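Local coordinates for protein alpha-galactosidase (Lactobacillus brevis, PDB 3MI6) that probably hydrolyses terminal, non-reducing alpha-D-galactose residues from alpha-galactosides, as a family 36 glycoside hydrolase, at residues D[586-595]-D[725-733]; D[168-179]-D[281-291]. All coordinates share one frame; numbering follows the deposited sequence.

Contact 1: D[586-595]-D[725-733]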
loop_
_atom_site.group_PDB
_atom_site.type_symbol
_atom_site.label_atom_id
_atom_site.label_comp_id
_atom_site.label_asym_id
_atom_site.label_seq_id
_atom_site.Cartn_x
_atom_site.Cartn_y
_atom_site.Cartn_z
ATOM N N ARG D 586 -29.505 -8.912 -12.405
ATOM C CA ARG D 586 -28.524 -9.074 -13.467
ATOM C C ARG D 586 -29.048 -10.030 -14.546
ATOM O O ARG D 586 -29.832 -10.928 -14.264
ATOM C CB ARG D 586 -27.192 -9.563 -12.885
ATOM C CG ARG D 586 -26.192 -10.032 -13.913
ATOM C CD ARG D 586 -24.767 -9.912 -13.404
ATOM N NE ARG D 586 -24.547 -8.652 -12.708
ATOM C CZ ARG D 586 -24.254 -8.539 -11.404
ATOM N NH1 ARG D 586 -24.124 -9.616 -10.622
ATOM N NH2 ARG D 586 -24.078 -7.331 -10.875
ATOM N N ILE D 587 -28.644 -9.805 -15.790
ATOM C CA ILE D 587 -28.975 -10.700 -16.890
ATOM C C ILE D 587 -27.662 -11.270 -17.356
ATOM O O ILE D 587 -26.674 -10.555 -17.413
ATOM C CB ILE D 587 -29.625 -9.965 -18.096
ATOM C CG1 ILE D 587 -30.939 -9.286 -17.706
ATOM C CG2 ILE D 587 -29.854 -10.933 -19.265
ATOM C CD1 ILE D 587 -31.590 -8.513 -18.860
ATOM N N THR D 588 -27.666 -12.544 -17.721
ATOM C CA THR D 588 -26.444 -13.266 -18.029
ATOM C C THR D 588 -26.708 -14.310 -19.099
ATOM O O THR D 588 -27.793 -14.854 -19.168
ATOM C CB THR D 588 -25.957 -13.963 -16.757
ATOM O OG1 THR D 588 -25.159 -13.043 -15.987
ATOM C CG2 THR D 588 -25.140 -15.163 -17.108
ATOM N N SER D 589 -25.736 -14.615 -19.939
ATOM C CA SER D 589 -25.986 -15.655 -20.944
ATOM C C SER D 589 -26.292 -16.997 -20.287
ATOM O O SER D 589 -25.852 -17.267 -19.167
ATOM C CB SER D 589 -24.784 -15.814 -21.870
ATOM O OG SER D 589 -23.665 -16.264 -21.135
ATOM N N LEU D 590 -27.023 -17.861 -20.974
ATOM C CA LEU D 590 -27.210 -19.205 -20.440
ATOM C C LEU D 590 -25.882 -19.978 -20.402
ATOM O O LEU D 590 -25.669 -20.834 -19.546
ATOM C CB LEU D 590 -28.274 -19.949 -21.235
ATOM C CG LEU D 590 -28.563 -21.410 -20.931
ATOM C CD1 LEU D 590 -28.941 -21.614 -19.479
ATOM C CD2 LEU D 590 -29.684 -21.837 -21.846
ATOM N N LYS D 591 -24.985 -19.661 -21.331
ATOM C CA LYS D 591 -23.664 -20.289 -21.383
ATOM C C LYS D 591 -22.843 -19.995 -20.128
ATOM O O LYS D 591 -22.174 -20.870 -19.599
ATOM C CB LYS D 591 -22.910 -19.833 -22.636
ATOM C CG LYS D 591 -21.480 -20.343 -22.752
ATOM C CD LYS D 591 -20.661 -19.506 -23.741
ATOM C CE LYS D 591 -19.269 -20.123 -23.928
ATOM N NZ LYS D 591 -18.317 -19.279 -24.747
ATOM N N THR D 592 -22.900 -18.771 -19.638
ATOM C CA THR D 592 -22.116 -18.419 -18.470
ATOM C C THR D 592 -22.696 -19.008 -17.178
ATOM O O THR D 592 -21.963 -19.617 -16.396
ATOM C CB THR D 592 -21.949 -16.895 -18.352
ATOM O OG1 THR D 592 -21.290 -16.391 -19.530
ATOM C CG2 THR D 592 -21.129 -16.540 -17.117
ATOM N N ARG D 593 -24.003 -18.831 -16.958
ATOM C CA ARG D 593 -24.692 -19.460 -15.824
ATOM C C ARG D 593 -24.361 -20.946 -15.750
ATOM O O ARG D 593 -24.067 -21.473 -14.673
ATOM C CB ARG D 593 -26.216 -19.262 -15.872
ATOM C CG ARG D 593 -26.632 -17.842 -16.113
ATOM C CD ARG D 593 -28.072 -17.563 -15.759
ATOM N NE ARG D 593 -29.074 -18.334 -16.509
ATOM C CZ ARG D 593 -29.601 -17.987 -17.682
ATOM N NH1 ARG D 593 -29.204 -16.892 -18.306
ATOM N NH2 ARG D 593 -30.520 -18.759 -18.245
ATOM N N GLY D 594 -24.403 -21.615 -16.898
ATOM C CA GLY D 594 -24.009 -23.007 -16.974
ATOM C C GLY D 594 -22.572 -23.215 -16.535
ATOM O O GLY D 594 -22.296 -24.118 -15.736
ATOM N N ALA D 595 -21.670 -22.360 -17.036
ATOM C CA ALA D 595 -20.221 -22.545 -16.891
ATOM C C ALA D 595 -19.661 -22.249 -15.499
ATOM O O ALA D 595 -18.647 -22.801 -15.112
ATOM C CB ALA D 595 -19.469 -21.742 -17.958
ATOM N N LYS D 725 -21.596 -8.568 -24.309
ATOM C CA LYS D 725 -20.367 -9.318 -24.142
ATOM C C LYS D 725 -19.850 -9.119 -22.725
ATOM O O LYS D 725 -18.655 -9.270 -22.443
ATOM C CB LYS D 725 -19.338 -8.935 -25.192
ATOM C CG LYS D 725 -19.724 -9.351 -26.600
ATOM C CD LYS D 725 -20.515 -10.636 -26.578
ATOM C CE LYS D 725 -20.096 -11.585 -27.678
ATOM N NZ LYS D 725 -21.173 -11.777 -28.667
ATOM N N ASP D 726 -20.777 -8.777 -21.832
ATOM C CA ASP D 726 -20.477 -8.748 -20.406
ATOM C C ASP D 726 -20.667 -10.147 -19.833
ATOM O O ASP D 726 -21.334 -10.970 -20.450
ATOM C CB ASP D 726 -21.336 -7.710 -19.693
ATOM C CG ASP D 726 -20.854 -6.287 -19.950
ATOM O OD1 ASP D 726 -19.681 -6.099 -20.341
ATOM O OD2 ASP D 726 -21.647 -5.346 -19.759
ATOM N N PHE D 727 -20.036 -10.433 -18.699
ATOM C CA PHE D 727 -20.154 -11.746 -18.071
ATOM C C PHE D 727 -19.866 -12.872 -19.077
ATOM O O PHE D 727 -20.727 -13.720 -19.371
ATOM C CB PHE D 727 -21.546 -11.898 -17.430
ATOM C CG PHE D 727 -22.104 -10.606 -16.896
ATOM C CD1 PHE D 727 -21.454 -9.921 -15.881
ATOM C CD2 PHE D 727 -23.263 -10.064 -17.422
ATOM C CE1 PHE D 727 -21.946 -8.724 -15.404
ATOM C CE2 PHE D 727 -23.759 -8.868 -16.938
ATOM C CZ PHE D 727 -23.099 -8.199 -15.932
ATOM N N TYR D 728 -18.645 -12.862 -19.601
ATOM C CA TYR D 728 -18.269 -13.731 -20.712
ATOM C C TYR D 728 -17.440 -14.873 -20.189
ATOM O O TYR D 728 -16.648 -14.696 -19.261
ATOM C CB TYR D 728 -17.448 -12.969 -21.756
ATOM C CG TYR D 728 -17.439 -13.620 -23.119
ATOM C CD1 TYR D 728 -18.417 -13.312 -24.067
ATOM C CD2 TYR D 728 -16.460 -14.536 -23.470
ATOM C CE1 TYR D 728 -18.419 -13.897 -25.327
ATOM C CE2 TYR D 728 -16.453 -15.132 -24.728
ATOM C CZ TYR D 728 -17.436 -14.806 -25.653
ATOM O OH TYR D 728 -17.440 -15.390 -26.903
ATOM N N THR D 729 -17.620 -16.038 -20.796
ATOM C CA THR D 729 -16.884 -17.210 -20.389
ATOM C C THR D 729 -16.106 -17.841 -21.525
ATOM O O THR D 729 -16.623 -18.043 -22.615
ATOM C CB THR D 729 -17.816 -18.279 -19.853
ATOM O OG1 THR D 729 -18.669 -17.707 -18.851
ATOM C CG2 THR D 729 -16.995 -19.424 -19.279
ATOM N N GLN D 730 -14.852 -18.153 -21.248
ATOM C CA GLN D 730 -14.026 -18.948 -22.128
ATOM C C GLN D 730 -13.648 -20.252 -21.409
ATOM O O GLN D 730 -13.026 -20.236 -20.349
ATOM C CB GLN D 730 -12.794 -18.146 -22.522
ATOM C CG GLN D 730 -13.127 -16.927 -23.356
ATOM C CD GLN D 730 -12.193 -15.751 -23.109
ATOM O OE1 GLN D 730 -11.860 -15.420 -21.970
ATOM N NE2 GLN D 730 -11.794 -15.095 -24.179
ATOM N N LEU D 731 -14.053 -21.368 -22.004
ATOM C CA LEU D 731 -13.829 -22.699 -21.478
ATOM C C LEU D 731 -12.712 -23.372 -22.265
ATOM O O LEU D 731 -12.590 -23.175 -23.470
ATOM C CB LEU D 731 -15.097 -23.511 -21.649
ATOM C CG LEU D 731 -15.686 -24.319 -20.501
ATOM C CD1 LEU D 731 -15.867 -23.483 -19.237
ATOM C CD2 LEU D 731 -17.007 -24.872 -20.984
ATOM N N PHE D 732 -11.913 -24.179 -21.579
ATOM C CA PHE D 732 -10.752 -24.824 -22.156
ATOM C C PHE D 732 -10.672 -26.297 -21.734
ATOM O O PHE D 732 -10.219 -26.608 -20.630
ATOM C CB PHE D 732 -9.498 -24.116 -21.671
ATOM C CG PHE D 732 -9.422 -22.677 -22.070
ATOM C CD1 PHE D 732 -9.013 -22.315 -23.344
ATOM C CD2 PHE D 732 -9.727 -21.673 -21.165
ATOM C CE1 PHE D 732 -8.932 -20.983 -23.703
ATOM C CE2 PHE D 732 -9.640 -20.333 -21.533
ATOM C CZ PHE D 732 -9.252 -19.993 -22.794
ATOM N N VAL D 733 -11.107 -27.200 -22.609
ATOM C CA VAL D 733 -10.993 -28.634 -22.364
ATOM C C VAL D 733 -9.623 -29.161 -22.804
ATOM O O VAL D 733 -9.279 -29.124 -23.990
ATOM C CB VAL D 733 -12.075 -29.399 -23.128
ATOM C CG1 VAL D 733 -11.985 -30.879 -22.838
ATOM C CG2 VAL D 733 -13.451 -28.851 -22.786
HETATM O O HOH W 1 -15.925 -21.218 -24.288
HETATM O O HOH W 2 -20.450 -16.109 -22.823
#

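Contact 2: D[168-179]-D[281-291]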
loop_
_atom_site.group_PDB
_atom_site.type_symbol
_atom_site.label_atom_id
_atom_site.label_comp_id
_atom_site.label_asym_id
_atom_site.label_seq_id
_atom_site.Cartn_x
_atom_site.Cartn_y
_atom_site.Cartn_z
ATOM N N ASN D 168 -14.114 -34.243 35.208
ATOM C CA ASN D 168 -14.240 -33.870 36.614
ATOM C C ASN D 168 -14.320 -35.113 37.489
ATOM O O ASN D 168 -15.380 -35.739 37.573
ATOM C CB ASN D 168 -15.473 -32.987 36.839
ATOM C CG ASN D 168 -15.518 -32.392 38.244
ATOM O OD1 ASN D 168 -14.625 -32.621 39.054
ATOM N ND2 ASN D 168 -16.566 -31.624 38.532
ATOM N N PRO D 169 -13.195 -35.490 38.123
ATOM C CA PRO D 169 -13.125 -36.620 39.052
ATOM C C PRO D 169 -13.286 -36.174 40.508
ATOM O O PRO D 169 -13.409 -37.022 41.393
ATOM C CB PRO D 169 -11.700 -37.159 38.842
ATOM C CG PRO D 169 -11.014 -36.192 37.882
ATOM C CD PRO D 169 -11.853 -34.953 37.861
ATOM N N SER D 170 -13.279 -34.868 40.764
ATOM C CA SER D 170 -13.494 -34.380 42.125
ATOM C C SER D 170 -14.972 -34.426 42.512
ATOM O O SER D 170 -15.827 -34.786 41.705
ATOM C CB SER D 170 -12.910 -32.974 42.326
ATOM O OG SER D 170 -13.823 -31.956 41.954
ATOM N N SER D 171 -15.265 -34.058 43.752
ATOM C CA SER D 171 -16.619 -34.195 44.266
ATOM C C SER D 171 -17.431 -32.911 44.120
ATOM O O SER D 171 -18.646 -32.910 44.323
ATOM C CB SER D 171 -16.579 -34.595 45.732
ATOM O OG SER D 171 -16.360 -33.446 46.525
ATOM N N GLU D 172 -16.753 -31.827 43.760
ATOM C CA GLU D 172 -17.371 -30.506 43.703
ATOM C C GLU D 172 -17.730 -30.103 42.276
ATOM O O GLU D 172 -17.121 -30.587 41.326
ATOM C CB GLU D 172 -16.422 -29.470 44.305
ATOM C CG GLU D 172 -15.658 -29.962 45.531
ATOM C CD GLU D 172 -15.658 -28.941 46.654
ATOM O OE1 GLU D 172 -16.729 -28.333 46.890
ATOM O OE2 GLU D 172 -14.594 -28.748 47.296
ATOM N N LYS D 173 -18.717 -29.224 42.128
ATOM C CA LYS D 173 -19.124 -28.750 40.806
ATOM C C LYS D 173 -18.061 -27.824 40.225
ATOM O O LYS D 173 -17.478 -27.007 40.951
ATOM C CB LYS D 173 -20.457 -28.004 40.882
ATOM C CG LYS D 173 -21.600 -28.804 41.488
ATOM C CD LYS D 173 -22.877 -27.976 41.536
ATOM C CE LYS D 173 -22.668 -26.670 42.301
ATOM N NZ LYS D 173 -23.918 -25.852 42.390
ATOM N N LEU D 174 -17.799 -27.971 38.925
ATOM C CA LEU D 174 -16.907 -27.065 38.196
ATOM C C LEU D 174 -17.635 -26.465 36.990
ATOM O O LEU D 174 -18.448 -27.141 36.357
ATOM C CB LEU D 174 -15.652 -27.792 37.731
ATOM C CG LEU D 174 -14.636 -28.278 38.765
ATOM C CD1 LEU D 174 -13.643 -29.175 38.072
ATOM C CD2 LEU D 174 -13.931 -27.119 39.479
ATOM N N VAL D 175 -17.364 -25.197 36.679
ATOM C CA VAL D 175 -17.989 -24.577 35.512
ATOM C C VAL D 175 -16.959 -24.231 34.438
ATOM O O VAL D 175 -15.924 -23.649 34.750
ATOM C CB VAL D 175 -18.792 -23.316 35.889
ATOM C CG1 VAL D 175 -19.519 -22.782 34.670
ATOM C CG2 VAL D 175 -19.786 -23.644 36.990
ATOM N N LEU D 176 -17.221 -24.620 33.188
ATOM C CA LEU D 176 -16.358 -24.214 32.077
ATOM C C LEU D 176 -16.891 -22.940 31.458
ATOM O O LEU D 176 -17.943 -22.970 30.804
ATOM C CB LEU D 176 -16.325 -25.270 30.987
ATOM C CG LEU D 176 -15.712 -26.614 31.314
ATOM C CD1 LEU D 176 -15.742 -27.439 30.068
ATOM C CD2 LEU D 176 -14.300 -26.431 31.791
ATOM N N ASN D 177 -16.174 -21.831 31.645
ATOM C CA ASN D 177 -16.597 -20.568 31.044
ATOM C C ASN D 177 -16.105 -20.423 29.604
ATOM O O ASN D 177 -16.682 -19.699 28.793
ATOM C CB ASN D 177 -16.095 -19.380 31.862
ATOM C CG ASN D 177 -16.364 -19.531 33.338
ATOM O OD1 ASN D 177 -17.472 -19.289 33.806
ATOM N ND2 ASN D 177 -15.340 -19.911 34.082
ATOM N N ARG D 178 -15.030 -21.135 29.307
ATOM C CA ARG D 178 -14.352 -21.041 28.036
ATOM C C ARG D 178 -13.658 -22.370 27.758
ATOM O O ARG D 178 -12.839 -22.824 28.557
ATOM C CB ARG D 178 -13.326 -19.907 28.097
ATOM C CG ARG D 178 -12.400 -19.801 26.918
ATOM C CD ARG D 178 -11.468 -18.622 27.130
ATOM N NE ARG D 178 -12.225 -17.382 27.199
ATOM C CZ ARG D 178 -12.037 -16.350 26.385
ATOM N NH1 ARG D 178 -11.084 -16.397 25.452
ATOM N NH2 ARG D 178 -12.803 -15.269 26.509
ATOM N N ALA D 179 -13.995 -22.995 26.634
ATOM C CA ALA D 179 -13.411 -24.277 26.267
ATOM C C ALA D 179 -13.043 -24.286 24.792
ATOM O O ALA D 179 -13.678 -24.979 23.996
ATOM C CB ALA D 179 -14.373 -25.388 26.562
ATOM N N PHE D 281 -21.630 -18.800 26.266
ATOM C CA PHE D 281 -21.300 -20.187 26.541
ATOM C C PHE D 281 -20.782 -20.418 27.965
ATOM O O PHE D 281 -20.035 -19.599 28.539
ATOM C CB PHE D 281 -20.306 -20.739 25.535
ATOM C CG PHE D 281 -19.709 -22.053 25.948
ATOM C CD1 PHE D 281 -20.306 -23.246 25.578
ATOM C CD2 PHE D 281 -18.546 -22.093 26.708
ATOM C CE1 PHE D 281 -19.752 -24.459 25.962
ATOM C CE2 PHE D 281 -17.986 -23.283 27.097
ATOM C CZ PHE D 281 -18.580 -24.474 26.727
ATOM N N GLY D 282 -21.188 -21.554 28.516
ATOM C CA GLY D 282 -20.804 -21.952 29.850
ATOM C C GLY D 282 -21.310 -23.369 30.028
ATOM O O GLY D 282 -22.463 -23.662 29.690
ATOM N N TRP D 283 -20.463 -24.259 30.536
ATOM C CA TRP D 283 -20.874 -25.647 30.659
ATOM C C TRP D 283 -20.699 -26.205 32.059
ATOM O O TRP D 283 -19.568 -26.340 32.529
ATOM C CB TRP D 283 -20.100 -26.496 29.680
ATOM C CG TRP D 283 -20.652 -27.831 29.570
ATOM C CD1 TRP D 283 -20.289 -28.926 30.285
ATOM C CD2 TRP D 283 -21.689 -28.238 28.694
ATOM N NE1 TRP D 283 -21.039 -30.003 29.904
ATOM C CE2 TRP D 283 -21.910 -29.607 28.924
ATOM C CE3 TRP D 283 -22.453 -27.580 27.732
ATOM C CZ2 TRP D 283 -22.865 -30.333 28.232
ATOM C CZ3 TRP D 283 -23.407 -28.302 27.043
ATOM C CH2 TRP D 283 -23.608 -29.664 27.302
ATOM N N ASN D 284 -21.816 -26.534 32.710
ATOM C CA ASN D 284 -21.797 -27.117 34.054
ATOM C C ASN D 284 -21.315 -28.559 34.067
ATOM O O ASN D 284 -21.970 -29.467 33.546
ATOM C CB ASN D 284 -23.164 -27.018 34.733
ATOM C CG ASN D 284 -23.598 -25.588 34.958
ATOM O OD1 ASN D 284 -23.059 -24.889 35.816
ATOM N ND2 ASN D 284 -24.583 -25.141 34.184
ATOM N N LEU D 285 -20.161 -28.752 34.688
ATOM C CA LEU D 285 -19.481 -30.033 34.707
ATOM C C LEU D 285 -19.628 -30.647 36.101
ATOM O O LEU D 285 -18.835 -30.367 37.015
ATOM C CB LEU D 285 -18.004 -29.822 34.358
ATOM C CG LEU D 285 -17.124 -30.959 33.852
ATOM C CD1 LEU D 285 -17.681 -31.554 32.568
ATOM C CD2 LEU D 285 -15.710 -30.437 33.655
ATOM N N ALA D 286 -20.663 -31.462 36.271
ATOM C CA ALA D 286 -20.889 -32.129 37.540
ATOM C C ALA D 286 -19.767 -33.136 37.833
ATOM O O ALA D 286 -18.985 -33.494 36.943
ATOM C CB ALA D 286 -22.218 -32.823 37.516
ATOM N N PRO D 287 -19.676 -33.597 39.088
ATOM C CA PRO D 287 -18.726 -34.676 39.354
ATOM C C PRO D 287 -18.960 -35.901 38.447
ATOM O O PRO D 287 -20.114 -36.285 38.197
ATOM C CB PRO D 287 -19.001 -35.017 40.819
ATOM C CG PRO D 287 -19.550 -33.765 41.393
ATOM C CD PRO D 287 -20.376 -33.162 40.308
ATOM N N GLN D 288 -17.855 -36.479 37.965
ATOM C CA GLN D 288 -17.851 -37.668 37.104
ATOM C C GLN D 288 -18.269 -37.332 35.678
ATOM O O GLN D 288 -18.456 -38.226 34.847
ATOM C CB GLN D 288 -18.744 -38.799 37.662
ATOM C CG GLN D 288 -18.442 -39.236 39.096
ATOM C CD GLN D 288 -16.953 -39.427 39.362
ATOM O OE1 GLN D 288 -16.462 -39.090 40.446
ATOM N NE2 GLN D 288 -16.226 -39.953 38.373
ATOM N N ALA D 289 -18.420 -36.036 35.407
ATOM C CA ALA D 289 -18.884 -35.558 34.110
ATOM C C ALA D 289 -17.714 -35.195 33.203
ATOM O O ALA D 289 -16.587 -34.985 33.659
ATOM C CB ALA D 289 -19.807 -34.363 34.285
ATOM N N THR D 290 -18.005 -35.111 31.912
ATOM C CA THR D 290 -16.991 -34.847 30.912
ATOM C C THR D 290 -17.481 -33.850 29.888
ATOM O O THR D 290 -18.683 -33.735 29.635
ATOM C CB THR D 290 -16.646 -36.120 30.154
ATOM O OG1 THR D 290 -17.859 -36.761 29.749
ATOM C CG2 THR D 290 -15.860 -37.061 31.038
ATOM N N PHE D 291 -16.543 -33.131 29.290
ATOM C CA PHE D 291 -16.872 -32.222 28.200
ATOM C C PHE D 291 -15.871 -32.329 27.052
ATOM O O PHE D 291 -14.671 -32.116 27.247
ATOM C CB PHE D 291 -16.978 -30.772 28.692
ATOM C CG PHE D 291 -17.264 -29.796 27.596
ATOM C CD1 PHE D 291 -18.548 -29.643 27.114
ATOM C CD2 PHE D 291 -16.243 -29.061 27.022
ATOM C CE1 PHE D 291 -18.816 -28.774 26.088
ATOM C CE2 PHE D 291 -16.504 -28.186 25.996
ATOM C CZ PHE D 291 -17.796 -28.040 25.531
#

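Contact 1: D[586-595]-D[725-733]
T592 and T729 meet through their hydroxyls, and the short chain of hydrogen bonds they form shows how side chains can settle the polar atoms of a strand and of the residue before it against a helix. T729 OG1 donates to T592 OG1 over 3.0 Å, and T592 OG1 donates in turn to F727 O at 2.7 Å. The T592 hydroxyl, held beside its backbone N and anti to the carbonyl carbon (chi1 -59°), thus accepts one bond and gives another; the donor lies tilted from the carbonyl plane of F727. K591 serves T729 O, two residues further on: its extended chain brings NZ there at 3.0 Å, nearly along the C=O axis (161°). The same ammonium donates to a water that also accepts from L731 N, so one lysine deals with both a carbonyl and, through water, an amide of the strand.

Helix 590-597, which follows the seventh barrel strand and precedes the eighth along the chain, here packs on strand 728-736 of the C-terminal beta domain, their local axes at 59°. S589 is its N-cap, OG accepting from T592 N at 3.0 Å. Where the strand begins, F727 and Y728 both face Q670 in a G1 beta bulge, and the F727 ring is directed at the loop preceding the helix. R586 CD sits over one face of that ring, 3.7 Å from its centroid, in a CH-pi contact, while T588 OG1 lies 3.8 Å from F727 CD2. Beyond CD, the R586 guanidinium turns to carboxylates: NH1 to D552 and E555 of its own chain, NE to D726 of the second subunit. At the other end of the contact A595 CB reaches T729 CG2 at 3.6 Å, and L731 rests on F625 of helix 613-628.

Contact 2: D[168-179]-D[281-291]
N168 and L285 illustrate how one asparagine can tie a loop to the strand facing it. With CG anti to the backbone N (chi1 -171°), N168 CB lies 3.5 Å from A286 O and packs against the side chain of L285. From there the amide group spreads in two directions. OD1 turns back to its own loop and accepts a weak bond from S170 N, whereas ND2 donates twice: to E172 O at 3.0 Å, in the carbonyl plane, and to L285 O at 3.0 Å. Both acceptors lie close to the plane of the amide, so the two bonds fix its rotation. L285 O also receives L174 N at 3.2 Å, the two donors arriving from opposite faces of its carbonyl plane.

The backbone of N168 is bonded as well: its N to A289 O, and its O to Q288 N, the third residue of a type II turn from A286 to A289. Within that turn the ring of P287 lies against the loop carbonyls, CG 3.2 Å from S171 O. Further on, strands 174-176 and 283-285 run antiparallel, L174 with L285 and L176 with W283 as hydrogen-bonded pairs, V175 with N284 as the non-hydrogen-bonded pair between them. L176 extends CD1 to F291 CD2 at 3.5 Å, and A179 CB meets the same ring at CE2, 3.6 Å away.

Strand 174-176 lies between strands 90-93 and 283-285, with the chain turning a corner at N177. The side with L176 and L285 rests on F166 of strand 159-167 in the large antiparallel sheet, while N284 ND2, on the other, bonds to the backbone O of D495, and N284 N to the carboxylate of E499, just ahead of helix 500-518.

In the fold
Contact 2 comes first along the chain and is complete before contact 1 begins. Their centres are 56 Å apart, on opposite sides of the chain's centre, and about 38 Å separates their nearest atoms. They share no sheet: contact 2 belongs to the antiparallel sheets of the N-terminal domain, near residues 495-499 of the catalytic region, whereas contact 1 joins a helix late in the eight-stranded parallel barrel to the C-terminal beta domain and adjoins a second subunit. The barrel region thus meets a beta domain at each of the two contacts, well apart, in keeping with the three-domain build of family 36 enzymes, and both contacts lie away from the predicted active site.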